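Local structure of transferrin (Manduca sexta, 6WB6) at residues Ser370-Ser375 with Leu605-Met610; Pro35-Val40 with Cys366-Val371; Arg586-Ala591 with Lys637-Thr642; Leu355-Asn360 with Asn629-Asn634; Glu41-Val46 with Met61-Lys66. The protein transports iron as a secreted protein, binding a single ferric ion per molecule together with a carbonate or bicarbonate anion. All coordinates share one frame; numbering follows the deposited sequence.

Contact 1: residues Ser370-Ser375 with Leu605-Met610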
# COMPACT_ATOMS: atom_id res chain seq x y z
N SER A 370 -0.73 12.42 -1.53
CA SER A 370 0.50 12.83 -0.85
C SER A 370 0.23 13.18 0.60
O SER A 370 1.00 12.81 1.48
CB SER A 370 1.13 14.04 -1.53
OG SER A 370 2.10 14.56 -0.68
N VAL A 371 -0.83 13.95 0.86
CA VAL A 371 -1.10 14.36 2.22
C VAL A 371 -1.46 13.15 3.07
O VAL A 371 -1.07 13.05 4.24
CB VAL A 371 -2.21 15.42 2.26
CG1 VAL A 371 -2.30 15.99 3.62
CG2 VAL A 371 -1.89 16.56 1.32
N PHE A 372 -2.17 12.19 2.49
CA PHE A 372 -2.48 10.98 3.23
C PHE A 372 -1.21 10.20 3.55
O PHE A 372 -0.94 9.87 4.72
CB PHE A 372 -3.46 10.13 2.43
CG PHE A 372 -3.74 8.81 3.07
CD1 PHE A 372 -4.57 8.73 4.17
CD2 PHE A 372 -3.17 7.66 2.58
CE1 PHE A 372 -4.80 7.52 4.78
CE2 PHE A 372 -3.40 6.45 3.19
CZ PHE A 372 -4.22 6.38 4.29
N ALA A 373 -0.40 9.92 2.53
CA ALA A 373 0.83 9.16 2.74
C ALA A 373 1.68 9.79 3.82
O ALA A 373 2.21 9.10 4.69
CB ALA A 373 1.64 9.07 1.45
N PHE A 374 1.84 11.12 3.78
CA PHE A 374 2.66 11.78 4.77
C PHE A 374 2.09 11.60 6.17
O PHE A 374 2.81 11.27 7.11
CB PHE A 374 2.79 13.26 4.47
CG PHE A 374 3.65 13.98 5.43
CD1 PHE A 374 5.01 13.97 5.29
CD2 PHE A 374 3.09 14.68 6.48
CE1 PHE A 374 5.82 14.63 6.16
CE2 PHE A 374 3.90 15.36 7.37
CZ PHE A 374 5.27 15.33 7.20
N SER A 375 0.78 11.84 6.32
CA SER A 375 0.16 11.67 7.63
C SER A 375 0.27 10.24 8.13
O SER A 375 0.09 10.01 9.33
CB SER A 375 -1.32 12.08 7.57
OG SER A 375 -2.03 11.24 6.69
N LEU A 605 4.53 1.74 -3.14
CA LEU A 605 4.23 0.37 -2.73
C LEU A 605 3.82 0.31 -1.27
O LEU A 605 3.11 -0.62 -0.85
CB LEU A 605 5.42 -0.58 -2.95
CG LEU A 605 6.14 -0.75 -4.29
CD1 LEU A 605 6.95 -2.05 -4.23
CD2 LEU A 605 5.23 -0.76 -5.49
N SER A 606 4.27 1.27 -0.46
CA SER A 606 3.77 1.35 0.91
C SER A 606 2.32 1.79 0.92
O SER A 606 1.53 1.32 1.73
CB SER A 606 4.61 2.30 1.75
OG SER A 606 5.97 1.87 1.84
N LEU A 607 1.96 2.72 0.03
CA LEU A 607 0.56 3.09 -0.14
C LEU A 607 -0.28 1.89 -0.54
O LEU A 607 -1.29 1.59 0.09
CB LEU A 607 0.42 4.19 -1.18
CG LEU A 607 0.73 5.57 -0.63
CD1 LEU A 607 0.78 6.63 -1.76
CD2 LEU A 607 -0.33 5.91 0.42
N ALA A 608 0.13 1.21 -1.61
CA ALA A 608 -0.67 0.12 -2.14
C ALA A 608 -0.90 -0.94 -1.08
O ALA A 608 -1.98 -1.53 -0.99
CB ALA A 608 0.03 -0.50 -3.35
N GLN A 609 0.10 -1.19 -0.24
CA GLN A 609 -0.06 -2.27 0.71
C GLN A 609 -0.83 -1.81 1.95
O GLN A 609 -1.68 -2.54 2.45
CB GLN A 609 1.31 -2.86 1.03
CG GLN A 609 1.98 -2.36 2.26
CD GLN A 609 3.27 -3.13 2.51
OE1 GLN A 609 3.59 -4.10 1.79
NE2 GLN A 609 4.04 -2.70 3.51
N MET A 610 -0.61 -0.58 2.39
CA MET A 610 -1.41 -0.02 3.47
C MET A 610 -2.89 0.09 3.09
O MET A 610 -3.76 -0.05 3.96
CB MET A 610 -0.86 1.36 3.83
CG MET A 610 -1.63 2.04 4.94
SD MET A 610 -0.96 3.67 5.33
CE MET A 610 -1.16 4.38 3.72

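Contact 2: residues Pro35-Val40 with Cys366-Val371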
# COMPACT_ATOMS: atom_id res chain seq x y z
N PRO A 35 -22.21 10.29 1.45
CA PRO A 35 -21.10 9.50 0.92
C PRO A 35 -19.92 10.37 0.54
O PRO A 35 -20.08 11.52 0.12
CB PRO A 35 -21.70 8.82 -0.31
CG PRO A 35 -22.78 9.78 -0.76
CD PRO A 35 -23.34 10.35 0.51
N ALA A 36 -18.73 9.81 0.70
CA ALA A 36 -17.54 10.41 0.13
C ALA A 36 -16.72 9.33 -0.54
O ALA A 36 -17.01 8.14 -0.44
CB ALA A 36 -16.69 11.16 1.17
N ARG A 37 -15.72 9.78 -1.30
CA ARG A 37 -14.80 8.86 -1.96
C ARG A 37 -14.03 8.04 -0.93
O ARG A 37 -13.74 6.85 -1.15
CB ARG A 37 -13.83 9.65 -2.85
CG ARG A 37 -12.59 8.86 -3.31
CD ARG A 37 -11.51 9.77 -3.91
NE ARG A 37 -10.64 10.29 -2.86
CZ ARG A 37 -10.54 11.56 -2.50
NH1 ARG A 37 -11.22 12.50 -3.14
NH2 ARG A 37 -9.72 11.89 -1.53
N ASP A 38 -13.69 8.67 0.18
CA ASP A 38 -12.94 8.04 1.25
C ASP A 38 -12.87 9.03 2.39
O ASP A 38 -13.33 10.18 2.26
CB ASP A 38 -11.55 7.65 0.77
CG ASP A 38 -10.83 8.81 0.03
OD1 ASP A 38 -10.81 9.97 0.51
OD2 ASP A 38 -10.27 8.54 -1.05
N ARG A 39 -12.26 8.61 3.50
CA ARG A 39 -12.16 9.49 4.65
C ARG A 39 -11.44 10.80 4.31
O ARG A 39 -11.80 11.86 4.82
CB ARG A 39 -11.45 8.77 5.78
CG ARG A 39 -11.66 9.42 7.11
CD ARG A 39 -11.06 8.63 8.25
NE ARG A 39 -11.94 7.55 8.69
CZ ARG A 39 -11.58 6.62 9.56
NH1 ARG A 39 -10.35 6.60 10.09
NH2 ARG A 39 -12.44 5.68 9.90
N VAL A 40 -10.38 10.74 3.49
CA VAL A 40 -9.68 11.99 3.15
C VAL A 40 -10.66 12.99 2.55
O VAL A 40 -10.76 14.14 3.01
CB VAL A 40 -8.48 11.72 2.22
CG1 VAL A 40 -7.85 13.04 1.76
CG2 VAL A 40 -7.45 10.93 2.96
N CYS A 366 -3.14 13.06 -6.87
CA CYS A 366 -1.78 12.92 -6.35
C CYS A 366 -1.57 13.75 -5.10
O CYS A 366 -0.88 13.33 -4.15
CB CYS A 366 -0.79 13.31 -7.45
SG CYS A 366 0.92 13.26 -6.96
N ARG A 367 -2.17 14.94 -5.04
CA ARG A 367 -2.00 15.79 -3.87
C ARG A 367 -2.76 15.24 -2.66
O ARG A 367 -2.28 15.36 -1.54
CB ARG A 367 -2.45 17.21 -4.17
CG ARG A 367 -1.43 17.95 -5.03
CD ARG A 367 -1.88 19.38 -5.37
NE ARG A 367 -0.83 20.09 -6.11
CZ ARG A 367 -1.05 21.11 -6.92
NH1 ARG A 367 -2.29 21.56 -7.12
NH2 ARG A 367 -0.02 21.69 -7.55
N ALA A 368 -3.97 14.70 -2.87
CA ALA A 368 -4.69 14.10 -1.75
C ALA A 368 -3.98 12.84 -1.28
O ALA A 368 -3.85 12.60 -0.08
CB ALA A 368 -6.14 13.80 -2.16
N MET A 369 -3.44 12.07 -2.23
CA MET A 369 -2.63 10.91 -1.89
C MET A 369 -1.36 11.31 -1.14
O MET A 369 -0.93 10.61 -0.22
CB MET A 369 -2.30 10.15 -3.16
CG MET A 369 -1.53 8.89 -2.97
SD MET A 369 -1.70 7.86 -4.43
CE MET A 369 -1.24 9.02 -5.71
N SER A 370 -0.73 12.42 -1.53
CA SER A 370 0.50 12.83 -0.85
C SER A 370 0.23 13.18 0.60
O SER A 370 1.00 12.81 1.48
CB SER A 370 1.13 14.04 -1.53
OG SER A 370 2.10 14.56 -0.68
N VAL A 371 -0.83 13.95 0.86
CA VAL A 371 -1.10 14.36 2.22
C VAL A 371 -1.46 13.15 3.07
O VAL A 371 -1.07 13.05 4.24
CB VAL A 371 -2.21 15.42 2.26
CG1 VAL A 371 -2.30 15.99 3.62
CG2 VAL A 371 -1.89 16.56 1.32

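Contact 3: residues Arg586-Ala591 with Lys637-Thr642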
# COMPACT_ATOMS: atom_id res chain seq x y z
N ARG A 586 0.35 -1.12 -16.84
CA ARG A 586 0.73 0.24 -16.53
C ARG A 586 1.96 0.22 -15.64
O ARG A 586 1.97 -0.46 -14.60
CB ARG A 586 -0.40 0.99 -15.83
CG ARG A 586 0.02 2.32 -15.30
CD ARG A 586 -1.18 3.18 -14.92
NE ARG A 586 -1.97 3.54 -16.10
CZ ARG A 586 -3.12 4.20 -16.07
NH1 ARG A 586 -3.66 4.61 -14.92
NH2 ARG A 586 -3.75 4.46 -17.19
N THR A 587 2.99 0.95 -16.05
CA THR A 587 4.33 0.90 -15.47
C THR A 587 4.83 2.30 -15.17
O THR A 587 4.66 3.20 -16.00
CB THR A 587 5.31 0.27 -16.43
OG1 THR A 587 4.92 -1.07 -16.71
CG2 THR A 587 6.67 0.29 -15.84
N TRP A 588 5.46 2.47 -14.02
CA TRP A 588 6.09 3.73 -13.66
C TRP A 588 7.58 3.63 -13.94
O TRP A 588 8.23 2.64 -13.58
CB TRP A 588 5.82 4.10 -12.20
CG TRP A 588 4.38 4.49 -12.04
CD1 TRP A 588 3.88 5.75 -11.93
CD2 TRP A 588 3.24 3.60 -11.97
NE1 TRP A 588 2.51 5.71 -11.81
CE2 TRP A 588 2.09 4.41 -11.85
CE3 TRP A 588 3.08 2.21 -12.01
CZ2 TRP A 588 0.80 3.87 -11.77
CZ3 TRP A 588 1.79 1.67 -11.91
CH2 TRP A 588 0.67 2.50 -11.81
N VAL A 589 8.10 4.64 -14.64
CA VAL A 589 9.48 4.60 -15.10
C VAL A 589 10.22 5.77 -14.48
O VAL A 589 9.63 6.80 -14.14
CB VAL A 589 9.61 4.61 -16.63
CG1 VAL A 589 8.87 3.46 -17.23
CG2 VAL A 589 9.12 5.92 -17.19
N ALA A 590 11.53 5.59 -14.34
CA ALA A 590 12.39 6.58 -13.71
C ALA A 590 13.69 6.71 -14.49
O ALA A 590 14.06 5.84 -15.28
CB ALA A 590 12.71 6.21 -12.26
N ALA A 591 14.38 7.82 -14.25
CA ALA A 591 15.65 8.03 -14.91
C ALA A 591 16.74 7.24 -14.20
O ALA A 591 16.52 6.59 -13.17
CB ALA A 591 15.99 9.51 -14.96
N LYS A 637 -4.88 -4.20 -8.48
CA LYS A 637 -5.00 -4.84 -7.19
C LYS A 637 -3.73 -4.73 -6.38
O LYS A 637 -3.64 -5.30 -5.28
CB LYS A 637 -5.36 -6.31 -7.37
CG LYS A 637 -6.47 -6.55 -8.39
CD LYS A 637 -7.68 -5.68 -8.15
CE LYS A 637 -8.32 -5.94 -6.83
NZ LYS A 637 -9.77 -5.55 -6.97
N GLY A 638 -2.72 -4.05 -6.91
CA GLY A 638 -1.49 -3.87 -6.18
C GLY A 638 -0.41 -3.32 -7.08
O GLY A 638 -0.61 -3.07 -8.27
N LEU A 639 0.75 -3.15 -6.48
CA LEU A 639 1.93 -2.68 -7.18
C LEU A 639 3.06 -3.64 -6.86
O LEU A 639 3.15 -4.12 -5.73
CB LEU A 639 2.29 -1.28 -6.75
CG LEU A 639 1.19 -0.25 -7.01
CD1 LEU A 639 1.62 1.06 -6.39
CD2 LEU A 639 0.92 -0.09 -8.53
N ALA A 640 3.87 -3.96 -7.88
CA ALA A 640 5.10 -4.72 -7.72
C ALA A 640 6.23 -4.08 -8.50
O ALA A 640 6.01 -3.52 -9.58
CB ALA A 640 4.93 -6.16 -8.21
N THR A 641 7.44 -4.17 -7.94
CA THR A 641 8.63 -3.75 -8.66
C THR A 641 8.81 -4.58 -9.91
O THR A 641 8.51 -5.78 -9.93
CB THR A 641 9.87 -3.88 -7.77
OG1 THR A 641 9.92 -5.21 -7.23
CG2 THR A 641 9.79 -2.88 -6.63
N THR A 642 9.30 -3.94 -10.97
CA THR A 642 9.48 -4.58 -12.26
C THR A 642 10.82 -5.31 -12.26
O THR A 642 11.86 -4.70 -12.03
CB THR A 642 9.44 -3.52 -13.37
OG1 THR A 642 8.29 -2.69 -13.20
CG2 THR A 642 9.38 -4.18 -14.73

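Contact 4: residues Leu355-Asn360 with Asn629-Asn634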
# COMPACT_ATOMS: atom_id res chain seq x y z
N LEU A 355 6.09 12.56 -8.55
CA LEU A 355 5.36 11.79 -9.55
C LEU A 355 4.83 12.75 -10.60
O LEU A 355 4.22 13.77 -10.25
CB LEU A 355 4.20 11.02 -8.94
CG LEU A 355 3.25 10.40 -9.97
CD1 LEU A 355 3.93 9.36 -10.81
CD2 LEU A 355 1.99 9.83 -9.29
N CYS A 356 5.04 12.42 -11.86
CA CYS A 356 4.54 13.26 -12.94
C CYS A 356 3.14 12.78 -13.31
O CYS A 356 2.93 11.57 -13.51
CB CYS A 356 5.46 13.22 -14.15
SG CYS A 356 4.97 14.49 -15.38
N VAL A 357 2.19 13.71 -13.36
CA VAL A 357 0.81 13.43 -13.72
C VAL A 357 0.46 14.24 -14.96
O VAL A 357 1.08 15.26 -15.26
CB VAL A 357 -0.15 13.77 -12.57
CG1 VAL A 357 0.24 13.01 -11.31
CG2 VAL A 357 -0.12 15.25 -12.30
N THR A 358 -0.57 13.79 -15.67
CA THR A 358 -0.92 14.37 -16.97
C THR A 358 -2.28 15.05 -16.99
O THR A 358 -2.78 15.33 -18.08
CB THR A 358 -0.91 13.30 -18.06
OG1 THR A 358 -1.81 12.25 -17.71
CG2 THR A 358 0.48 12.73 -18.26
N SER A 359 -2.88 15.34 -15.84
CA SER A 359 -4.16 16.04 -15.86
C SER A 359 -4.38 16.71 -14.52
O SER A 359 -3.75 16.35 -13.52
CB SER A 359 -5.31 15.10 -16.20
OG SER A 359 -5.61 14.26 -15.10
N ASN A 360 -5.31 17.69 -14.53
CA ASN A 360 -5.66 18.40 -13.31
C ASN A 360 -6.30 17.47 -12.28
O ASN A 360 -6.06 17.60 -11.08
CB ASN A 360 -6.63 19.56 -13.60
CG ASN A 360 -6.00 20.68 -14.40
OD1 ASN A 360 -4.78 20.82 -14.43
ND2 ASN A 360 -6.83 21.48 -15.05
N ASN A 629 -9.51 5.40 -13.40
CA ASN A 629 -8.18 5.10 -13.89
C ASN A 629 -7.26 6.29 -13.75
O ASN A 629 -6.31 6.44 -14.51
CB ASN A 629 -8.23 4.64 -15.34
CG ASN A 629 -9.13 3.47 -15.51
OD1 ASN A 629 -9.23 2.61 -14.62
ND2 ASN A 629 -9.83 3.43 -16.64
N VAL A 630 -7.56 7.14 -12.77
CA VAL A 630 -6.71 8.28 -12.48
C VAL A 630 -5.46 7.78 -11.76
O VAL A 630 -5.56 7.19 -10.67
CB VAL A 630 -7.45 9.32 -11.65
CG1 VAL A 630 -6.62 10.57 -11.55
CG2 VAL A 630 -8.82 9.63 -12.27
N ILE A 631 -4.29 8.02 -12.35
CA ILE A 631 -2.98 7.57 -11.84
C ILE A 631 -2.87 6.05 -11.90
O ILE A 631 -1.94 5.52 -12.50
CB ILE A 631 -2.70 8.05 -10.40
CG1 ILE A 631 -2.67 9.57 -10.37
CG2 ILE A 631 -1.34 7.51 -9.94
CD1 ILE A 631 -2.36 10.19 -9.06
N PHE A 632 -3.80 5.35 -11.27
CA PHE A 632 -3.85 3.90 -11.32
C PHE A 632 -5.11 3.48 -12.04
O PHE A 632 -6.13 4.17 -11.99
CB PHE A 632 -3.80 3.26 -9.91
CG PHE A 632 -2.66 3.78 -9.03
CD1 PHE A 632 -1.36 3.34 -9.22
CD2 PHE A 632 -2.90 4.71 -8.05
CE1 PHE A 632 -0.32 3.83 -8.46
CE2 PHE A 632 -1.87 5.21 -7.27
CZ PHE A 632 -0.57 4.76 -7.47
N ASN A 633 -5.07 2.33 -12.70
CA ASN A 633 -6.30 1.78 -13.23
C ASN A 633 -7.15 1.24 -12.09
O ASN A 633 -6.62 0.64 -11.15
CB ASN A 633 -6.02 0.69 -14.24
CG ASN A 633 -5.44 1.25 -15.50
OD1 ASN A 633 -6.10 2.03 -16.18
ND2 ASN A 633 -4.18 0.91 -15.80
N ASN A 634 -8.45 1.47 -12.18
CA ASN A 634 -9.38 0.94 -11.17
C ASN A 634 -9.22 -0.56 -11.00
O ASN A 634 -9.50 -1.09 -9.92
CB ASN A 634 -10.83 1.27 -11.54
CG ASN A 634 -11.19 2.75 -11.36
OD1 ASN A 634 -10.35 3.65 -11.53
ND2 ASN A 634 -12.46 3.01 -11.03

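Contact 5: residues Glu41-Val46 with Met61-Lys66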
# COMPACT_ATOMS: atom_id res chain seq x y z
N GLU A 41 -11.43 12.57 1.55
CA GLU A 41 -12.46 13.45 1.02
C GLU A 41 -13.46 13.88 2.10
O GLU A 41 -13.92 15.03 2.10
CB GLU A 41 -13.23 12.79 -0.12
CG GLU A 41 -14.27 13.76 -0.70
CD GLU A 41 -14.81 13.36 -2.06
OE1 GLU A 41 -14.61 14.15 -3.01
OE2 GLU A 41 -15.43 12.27 -2.16
N CYS A 42 -13.82 12.97 3.02
CA CYS A 42 -14.81 13.30 4.05
C CYS A 42 -14.40 14.54 4.81
O CYS A 42 -15.24 15.40 5.11
CB CYS A 42 -14.99 12.13 5.04
SG CYS A 42 -16.14 10.88 4.49
N LEU A 43 -13.11 14.67 5.14
CA LEU A 43 -12.66 15.84 5.89
C LEU A 43 -12.94 17.12 5.11
O LEU A 43 -13.31 18.14 5.70
CB LEU A 43 -11.17 15.71 6.24
CG LEU A 43 -10.84 14.50 7.13
CD1 LEU A 43 -9.33 14.26 7.19
CD2 LEU A 43 -11.44 14.60 8.54
N SER A 44 -12.76 17.08 3.78
CA SER A 44 -13.07 18.23 2.95
C SER A 44 -14.56 18.57 3.04
O SER A 44 -14.93 19.73 3.23
CB SER A 44 -12.67 17.97 1.50
OG SER A 44 -11.28 18.12 1.31
N PHE A 45 -15.41 17.55 2.94
CA PHE A 45 -16.85 17.76 3.06
C PHE A 45 -17.22 18.27 4.43
O PHE A 45 -18.22 18.98 4.56
CB PHE A 45 -17.62 16.47 2.79
CG PHE A 45 -17.60 16.02 1.37
CD1 PHE A 45 -17.03 16.81 0.36
CD2 PHE A 45 -18.19 14.82 1.02
CE1 PHE A 45 -17.05 16.38 -0.94
CE2 PHE A 45 -18.20 14.38 -0.28
CZ PHE A 45 -17.62 15.17 -1.27
N VAL A 46 -16.47 17.89 5.46
CA VAL A 46 -16.78 18.40 6.79
C VAL A 46 -16.43 19.87 6.87
O VAL A 46 -17.21 20.69 7.35
CB VAL A 46 -16.06 17.61 7.89
CG1 VAL A 46 -16.27 18.30 9.27
CG2 VAL A 46 -16.55 16.18 7.93
N MET A 61 -6.80 13.43 11.76
CA MET A 61 -6.86 14.75 12.37
C MET A 61 -5.74 15.62 11.83
O MET A 61 -5.95 16.80 11.49
CB MET A 61 -6.75 14.64 13.89
CG MET A 61 -7.85 13.75 14.51
SD MET A 61 -7.58 13.32 16.25
CE MET A 61 -8.82 12.04 16.50
N TYR A 62 -4.55 15.05 11.71
CA TYR A 62 -3.44 15.78 11.15
C TYR A 62 -3.75 16.21 9.72
O TYR A 62 -3.55 17.37 9.36
CB TYR A 62 -2.16 14.94 11.21
CG TYR A 62 -0.99 15.74 10.73
CD1 TYR A 62 -0.30 16.56 11.60
CD2 TYR A 62 -0.61 15.73 9.39
CE1 TYR A 62 0.76 17.31 11.18
CE2 TYR A 62 0.45 16.49 8.95
CZ TYR A 62 1.13 17.28 9.86
OH TYR A 62 2.18 18.05 9.46
N VAL A 63 -4.23 15.28 8.87
CA VAL A 63 -4.65 15.69 7.53
C VAL A 63 -5.65 16.82 7.63
O VAL A 63 -5.63 17.77 6.84
CB VAL A 63 -5.24 14.51 6.75
CG1 VAL A 63 -5.87 15.00 5.41
CG2 VAL A 63 -4.16 13.46 6.47
N ALA A 64 -6.52 16.74 8.63
CA ALA A 64 -7.62 17.68 8.72
C ALA A 64 -7.10 19.05 9.16
O ALA A 64 -7.56 20.08 8.67
CB ALA A 64 -8.66 17.13 9.69
N SER A 65 -6.10 19.05 10.04
CA SER A 65 -5.54 20.28 10.57
C SER A 65 -4.78 21.06 9.52
O SER A 65 -4.45 22.22 9.76
CB SER A 65 -4.62 19.97 11.75
OG SER A 65 -3.38 19.46 11.29
N LYS A 66 -4.50 20.46 8.36
CA LYS A 66 -3.78 21.13 7.29
C LYS A 66 -4.69 21.69 6.22
O LYS A 66 -4.20 22.28 5.25
CB LYS A 66 -2.79 20.17 6.63
CG LYS A 66 -1.87 19.41 7.57
CD LYS A 66 -1.34 20.26 8.73
CE LYS A 66 -0.46 21.40 8.26
NZ LYS A 66 0.16 22.08 9.43

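Contact 1: residues Ser370-Ser375 with Leu605-Met610
Phe372 reaches across from helix 360-375 to Leu607 and Met610 of helix 597-611, while Ala373 beside it meets the branched end of Leu607. The two short helical segments run nearly perpendicular, at 82°, with axes 10.9 Å apart at closest, so side chains fill the gap between them.

The aliphatic contacts come first. One methyl of Leu607 serves both partners: CD2 lies at the edge of the Phe372 ring, close to its plane and 4.0 Å from CD2 of Phe372, and it is 3.9 Å from CB of Ala373. The other methyl, CD1 of Leu607, also touches CB of Ala373, at 4.1 Å. Phe372 and Leu607 pass alongside each other, pointing opposite ways.

The second kind is a Met-aromatic contact. Met610 runs out straight through its first two torsions (chi1 -180°), which carries SD to the Phe372 ring. SD stands 5.2 Å from the centroid of that ring, in an oblique position, neither over the face nor at the edge.

Within the last turn of helix 360-375, Ser375 OG donates to the carbonyl O of Phe372 at 2.6 Å. Both helices belong to the second transferrin-like repeat; elsewhere on 370-375, Phe374 packs on Tyr62 of helix 58-65 in the first, at the junction between the repeats.

No hydrogen bond joins the two segments. Their cohesion therefore rests on dispersion and on the polarisable sulfur near the ring, in a largely buried seam whose fit depends on shape.

Contact 2: residues Pro35-Val40 with Cys366-Val371
Asp38 OD2 is gripped twice: by NE of Arg37, in a short salt bridge of 2.5 Å, and by the backbone N of Asn619. The bond from Arg37 is bent, with an N-H...O angle of 137°, and it reaches the oxygen from above the carboxylate plane. The other oxygen, OD1, accepts from the backbone N of Glu41, so both ends of the carboxylate are engaged and its rotation is fixed.

Arg37 runs extended and then turns at chi3 (87°), which brings its head group back over Asp38 and toward helix 360-375. NH2 of Arg37 comes within 4.1 Å of Ala368 CB, the methyl lying obliquely to the guanidinium. CG1 of Val40 sits at the guanidinium edge, in its plane, and completes the contact at 4.3 Å from Ala368 CB. The small alanine thus faces a two-part surface, one part cationic and the other aliphatic.

The Cys366-Cys384 disulfide ties helix 360-375 to strand 381-386. Asp38 is the N-cap of helix 39-47, which follows strand 31-36. The contact brings this capped helix start in the first transferrin-like repeat against a helix of the second, a meeting of the two lobes of the bilobal transferrin fold.

Contact 3: residues Arg586-Ala591 with Lys637-Thr642
Strands 587-590 and 638-641 run in the same direction but do not pair; strand 422-428 lies between them, antiparallel to both, and even the nearest CA atoms, those of Thr587 and Thr642, are 8.2 Å apart. The contact is therefore made by side chains reaching over the middle strand.

Trp588 does most of the reaching. The Trp588 and Leu639 side chains cross at about a right angle, and the six-membered ring brings CZ3 of Trp588 to 3.9 Å from CD2 of Leu639. The neighbouring CH2 of Trp588 is 4.2 Å from the same methyl, so a single branch of the leucine meets the far corner of the indole, obliquely to its plane. In Trp588 the ring stem lies opposite the carbonyl carbon (chi1 -71°), which swings the indole out to Leu639. Phe425 of the middle strand stacks on Trp588, and Phe632 meets it with planes at about 50°.

Toward the end of the pair, CG2 of Thr587 approaches OG1 of Thr642 at 4.3 Å. That is a van der Waals touch, and both hydroxyls look elsewhere: Thr587 OG1 to the carbonyl of Ser585, and Thr642 OG1 to ND1 of His426. At the other end, Lys637 and Gly638 form a classic beta bulge against strand 422-428.

No hydrogen bond spans the segments. The chemistry is that of an aromatic cluster (Trp588, Phe425, Phe632) flanked by Leu639, which also packs on helix 597-611; what passes directly between these two strands is van der Waals contact, while the backbone bonds that link them run through strand 422-428.

Contact 4: residues Leu355-Asn360 with Asn629-Asn634
Leu355 and Ile631 meet through methyls set by their first torsions: chi1 of Leu355 (170°) turns CG away from its backbone N, and chi1 of Ile631 (-62°) leaves CG2 of Ile631 likewise anti to its own backbone N. The two side chains cross obliquely, with Leu355 CD2 4.1 Å from Ile631 CG2. The longer branch of the isoleucine goes to the next inward-facing residue of the strand, CD1 lying 4.4 Å from CG1 of Val357. One residue from the loop thus spans two of the strand.

Strand 352-357, helix 360-375 and strand 381-386 make a parallel beta-alpha-beta crossover, and Ile631 packs against its first strand and helix, also touching Cys366 and Met369. Ser359 begins that helix as its N-cap, bonding through OG to the backbone N of Ala362.

The backbone of Ile631 has a positive phi (67°) and forms a classic gamma turn, with Phe632 N weakly bonded to Val630 O at 2.6 Å. Two bonds brace the loop. Asn629 N donates to Asn634 OD1 at 2.7 Å from above the amide plane, and in exchange Asn634 N donates to Asn629 OD1 at 2.8 Å, in the carbonyl plane. Lys365 NZ holds the carbonyl of Val630, and Arg586 NH1 that of Asn629.

Contact 5: residues Glu41-Val46 with Met61-Lys66
Leu43 of helix 39-47 sets its forked end against helix 58-65, where Val63 and Ala64 receive it. Both methyls straddle the alanine: CD1 and CD2 of Leu43 each lie 3.9 Å from Ala64 CB. CD1 of Leu43 also reaches CG1 of Val63 at 4.0 Å, the two side chains crossing roughly perpendicularly. With CG of Leu43 opposite its carbonyl carbon (chi1 -61°), the branches are directed at the second helix. The small alanine lets the backbones come close, Leu43 CA and Ala64 CA being 6.1 Å apart.

Around this first shell, Leu43 also packs on Val54, Val56 and Phe72, and Ala64 shares Phe72, so strands 53-56 and 72-79 also pack on this pair. Val63 is backed by Val371 and Ser375 of helix 360-375. Further out, the disulfide from Cys42 to Cys8 ties helix 39-47 to strand 5-10.

Helix 58-65 follows directly on Asp57, which is predicted to bind ferric iron, whereas the protein ligands of the iron seen here are Tyr90 and Tyr204. Across the pair itself every touching atom is carbon, which implies cohesion by dispersion and exclusion of water, with no directional bond between the two segments.

Overall arrangement
From the N terminus, 35-40 opens contact 2, and contact 5 (41-46 with 61-66) closes a short loop nested inside it. Residues 355-360 open contact 4 before 366-371 closes contact 2, so those two cross. Contact 1 starts at 370-375, sharing Ser370 and Val371 with contact 2, and closes at 605-610 inside the loop of contact 4. Contact 3 opens at 586-591 and closes last, at 637-642, crossing contacts 1 and 4. Contact 5 joins helices 39-47 and 58-65 within the first repeat; contact 2 ties helix 360-375 to that repeat, contact 1 ties it to helix 597-611, contact 4 sets a loop on strand 352-357, and contact 3 joins two non-adjacent strands of one sheet.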